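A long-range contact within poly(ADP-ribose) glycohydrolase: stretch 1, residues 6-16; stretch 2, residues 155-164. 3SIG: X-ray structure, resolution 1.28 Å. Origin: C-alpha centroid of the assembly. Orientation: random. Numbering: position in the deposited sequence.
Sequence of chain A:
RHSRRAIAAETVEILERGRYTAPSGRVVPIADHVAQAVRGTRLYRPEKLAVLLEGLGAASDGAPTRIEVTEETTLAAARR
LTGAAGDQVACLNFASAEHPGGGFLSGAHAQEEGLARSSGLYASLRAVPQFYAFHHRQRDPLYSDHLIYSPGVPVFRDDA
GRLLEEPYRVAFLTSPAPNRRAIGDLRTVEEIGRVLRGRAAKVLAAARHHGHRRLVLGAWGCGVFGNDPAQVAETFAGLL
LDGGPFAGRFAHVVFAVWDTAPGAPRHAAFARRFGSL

Stretch 1 6-16: AIAAETVEILE
Stretch 2, residues 155-164: VFRDDAGRLL

Residues 6-16 form one stretch of a longer helix, with phi/psi near -62/-43 and i to i-4 N-to-O backbone bonds throughout. Against it packs a hairpin: strand 155-157, a type I turn from Asp 158 to Gly 161, and strand 163-164. The axes of the helix and strand 155-157 approach to 11.4 Å, their N-to-C directions 137° apart. CA atoms of Ile 7 and Gly 161 lie 7.2 Å apart, those of Thr 11 and Phe 156 9.4 Å.

Arg 157 NH2 (side chain m, t, t, -95°) donates to Glu 10 OE1 (2.8 Å, 157°), forming a salt bridge, and to Thr 11 OG1 (3.0 Å, 152°). Arg 157 NH1 donates to Glu 10 OE1 (3.2 Å, 138°) and to the carbonyl O of Gly 161 (2.9 Å, 153°). Water 1 accepts from Arg 157 NH1 (3.0 Å) and donates to Glu 10 OE1 (2.7 Å). Arg 157 NE and Thr 11 OG1 also have partners elsewhere in the structure. Glu 10 (t, t, 67°) and Thr 11 (m) present OE1 and OG1 near the guanidinium plane, leaving one face to Ile 7 (m, t), whose CG2 is 3.6 Å from Arg 157 NE.

Around the turn, Asp 158 (p) accepts at OD1 from Arg 162 N (2.9 Å), just past it, and, weakly, from Ala 160 N (2.9 Å). Asp 158 N to Arg 162 O and Leu 164 N to Phe 156 O, both 2.9 Å, join the hairpin's arms. Gly 161 adopts phi/psi 97/2, where a CB would jam against the preceding carbonyl O and sit 3.0 Å from Ile 7 CD1.

Phe 156 (p, -101°) directs CZ to Thr 11 CG2 (4.0 Å) and Leu 15 CD2 (4.1 Å), both at the ring edge. Ile 14 (m, t) places CD1 4.0 Å from Leu 163 CD2.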

# COMPACT_ATOMS: atom_id res chain seq x y z
N ALA A 6 -2.62 -5.90 -20.69
CA ALA A 6 -1.89 -7.10 -21.06
C ALA A 6 -0.99 -7.59 -19.93
O ALA A 6 -0.93 -8.78 -19.65
CB ALA A 6 -1.07 -6.86 -22.33
N ILE A 7 -0.28 -6.66 -19.29
CA ILE A 7 0.57 -7.01 -18.17
C ILE A 7 -0.24 -7.60 -17.01
O ILE A 7 0.12 -8.64 -16.45
CB ILE A 7 1.37 -5.79 -17.71
CG1 ILE A 7 2.44 -5.46 -18.75
CG2 ILE A 7 2.01 -6.08 -16.37
CD1 ILE A 7 3.08 -4.13 -18.52
N ALA A 8 -1.36 -6.96 -16.70
CA ALA A 8 -2.25 -7.50 -15.66
C ALA A 8 -2.70 -8.92 -15.95
O ALA A 8 -2.66 -9.77 -15.05
CB ALA A 8 -3.44 -6.62 -15.49
N ALA A 9 -3.10 -9.21 -17.18
CA ALA A 9 -3.53 -10.55 -17.51
C ALA A 9 -2.37 -11.53 -17.39
O ALA A 9 -2.56 -12.68 -16.98
CB ALA A 9 -4.13 -10.56 -18.94
N GLU A 10 -1.19 -11.11 -17.81
CA GLU A 10 -0.01 -11.98 -17.70
C GLU A 10 0.28 -12.30 -16.22
O GLU A 10 0.58 -13.43 -15.87
CB GLU A 10 1.21 -11.33 -18.32
CG GLU A 10 2.43 -12.26 -18.34
CD GLU A 10 3.66 -11.61 -18.93
OE1 GLU A 10 4.19 -10.66 -18.34
OE2 GLU A 10 4.11 -12.07 -19.99
N THR A 11 0.13 -11.29 -15.37
CA THR A 11 0.36 -11.51 -13.94
C THR A 11 -0.66 -12.51 -13.39
O THR A 11 -0.30 -13.42 -12.65
CB THR A 11 0.32 -10.20 -13.21
OG1 THR A 11 1.47 -9.46 -13.59
CG2 THR A 11 0.33 -10.40 -11.67
N VAL A 12 -1.93 -12.37 -13.75
CA VAL A 12 -2.89 -13.37 -13.32
C VAL A 12 -2.53 -14.78 -13.81
O VAL A 12 -2.68 -15.72 -13.05
CB VAL A 12 -4.29 -12.98 -13.78
CG1 VAL A 12 -5.26 -14.18 -13.65
CG2 VAL A 12 -4.76 -11.79 -12.96
N GLU A 13 -2.05 -14.92 -15.05
CA GLU A 13 -1.59 -16.21 -15.57
C GLU A 13 -0.43 -16.76 -14.73
O GLU A 13 -0.39 -17.93 -14.37
CB GLU A 13 -1.14 -16.12 -17.05
CG GLU A 13 -0.54 -17.44 -17.58
CD GLU A 13 -0.10 -17.39 -19.06
OE1 GLU A 13 -0.39 -16.41 -19.76
OE2 GLU A 13 0.55 -18.36 -19.51
N ILE A 14 0.50 -15.88 -14.41
CA ILE A 14 1.67 -16.23 -13.61
C ILE A 14 1.24 -16.74 -12.25
O ILE A 14 1.75 -17.75 -11.75
CB ILE A 14 2.65 -15.04 -13.50
CG1 ILE A 14 3.39 -14.86 -14.82
CG2 ILE A 14 3.63 -15.23 -12.35
CD1 ILE A 14 4.08 -13.55 -14.92
N LEU A 15 0.27 -16.05 -11.64
CA LEU A 15 -0.20 -16.45 -10.32
C LEU A 15 -0.93 -17.79 -10.39
O LEU A 15 -0.86 -18.55 -9.42
CB LEU A 15 -1.06 -15.37 -9.65
CG LEU A 15 -0.37 -14.03 -9.46
CD1 LEU A 15 -1.36 -12.96 -8.99
CD2 LEU A 15 0.76 -14.11 -8.46
N GLU A 16 -1.58 -18.12 -11.51
CA GLU A 16 -2.19 -19.44 -11.66
C GLU A 16 -1.15 -20.54 -11.90
O GLU A 16 -1.24 -21.63 -11.35
CB GLU A 16 -3.14 -19.45 -12.84
CG GLU A 16 -4.40 -18.65 -12.64
CD GLU A 16 -5.29 -19.26 -11.56
OE1 GLU A 16 -5.47 -20.50 -11.59
OE2 GLU A 16 -5.76 -18.47 -10.72
N VAL A 155 7.23 -9.87 -5.03
CA VAL A 155 7.23 -8.80 -6.01
C VAL A 155 8.19 -9.22 -7.10
O VAL A 155 9.33 -9.60 -6.82
CB VAL A 155 7.71 -7.48 -5.38
CG1 VAL A 155 7.71 -6.35 -6.40
CG2 VAL A 155 6.83 -7.10 -4.22
N PHE A 156 7.72 -9.18 -8.34
CA PHE A 156 8.45 -9.76 -9.46
C PHE A 156 8.42 -8.92 -10.73
O PHE A 156 8.79 -9.45 -11.80
CB PHE A 156 7.98 -11.22 -9.73
CG PHE A 156 6.48 -11.38 -9.82
CD1 PHE A 156 5.76 -11.89 -8.74
CD2 PHE A 156 5.78 -11.05 -10.97
CE1 PHE A 156 4.39 -12.04 -8.82
CE2 PHE A 156 4.41 -11.19 -11.04
CZ PHE A 156 3.71 -11.67 -9.96
N ARG A 157 8.08 -7.63 -10.65
CA ARG A 157 8.28 -6.70 -11.77
C ARG A 157 8.93 -5.43 -11.29
O ARG A 157 8.73 -5.03 -10.12
CB ARG A 157 6.99 -6.33 -12.51
CG ARG A 157 6.23 -7.47 -13.11
CD ARG A 157 5.11 -6.95 -14.01
NE ARG A 157 4.23 -8.04 -14.37
CZ ARG A 157 4.35 -8.73 -15.49
NH1 ARG A 157 5.30 -8.44 -16.35
NH2 ARG A 157 3.52 -9.73 -15.74
N ASP A 158 9.66 -4.75 -12.17
CA ASP A 158 10.16 -3.41 -11.92
C ASP A 158 9.14 -2.35 -12.35
O ASP A 158 8.05 -2.69 -12.76
CB ASP A 158 11.52 -3.20 -12.58
CG ASP A 158 11.45 -3.17 -14.10
OD1 ASP A 158 10.38 -3.08 -14.74
OD2 ASP A 158 12.55 -3.20 -14.71
N ASP A 159 9.55 -1.07 -12.31
CA ASP A 159 8.62 0.04 -12.56
C ASP A 159 8.11 0.01 -14.01
O ASP A 159 6.99 0.45 -14.31
CB ASP A 159 9.30 1.39 -12.28
CG ASP A 159 9.54 1.66 -10.80
OD1 ASP A 159 8.82 1.08 -9.93
OD2 ASP A 159 10.45 2.48 -10.52
N ALA A 160 8.91 -0.55 -14.91
CA ALA A 160 8.55 -0.59 -16.32
C ALA A 160 7.70 -1.80 -16.70
O ALA A 160 7.25 -1.91 -17.84
CB ALA A 160 9.81 -0.57 -17.17
N GLY A 161 7.50 -2.72 -15.76
CA GLY A 161 6.72 -3.90 -16.03
C GLY A 161 7.57 -5.10 -16.40
O GLY A 161 7.02 -6.15 -16.68
N ARG A 162 8.90 -4.95 -16.40
CA ARG A 162 9.81 -6.06 -16.70
C ARG A 162 9.91 -7.04 -15.54
O ARG A 162 10.01 -6.65 -14.38
CB ARG A 162 11.21 -5.51 -17.00
CG ARG A 162 11.34 -4.77 -18.32
CD ARG A 162 11.56 -5.73 -19.47
NE ARG A 162 12.84 -6.45 -19.35
CZ ARG A 162 13.96 -6.11 -19.98
NH1 ARG A 162 13.98 -5.07 -20.80
NH2 ARG A 162 15.06 -6.83 -19.79
N LEU A 163 9.84 -8.33 -15.86
CA LEU A 163 9.92 -9.36 -14.85
C LEU A 163 11.32 -9.39 -14.25
O LEU A 163 12.30 -9.18 -14.96
CB LEU A 163 9.52 -10.73 -15.42
CG LEU A 163 8.02 -10.84 -15.75
CD1 LEU A 163 7.76 -11.96 -16.76
CD2 LEU A 163 7.20 -11.03 -14.49
N LEU A 164 11.43 -9.71 -12.96
CA LEU A 164 12.71 -9.64 -12.26
C LEU A 164 13.43 -10.97 -12.29
O LEU A 164 12.83 -12.04 -12.16
CB LEU A 164 12.50 -9.23 -10.80
CG LEU A 164 11.87 -7.85 -10.57
CD1 LEU A 164 11.70 -7.56 -9.09
CD2 LEU A 164 12.71 -6.76 -11.19
O HOH W 1 6.43 -9.26 -19.05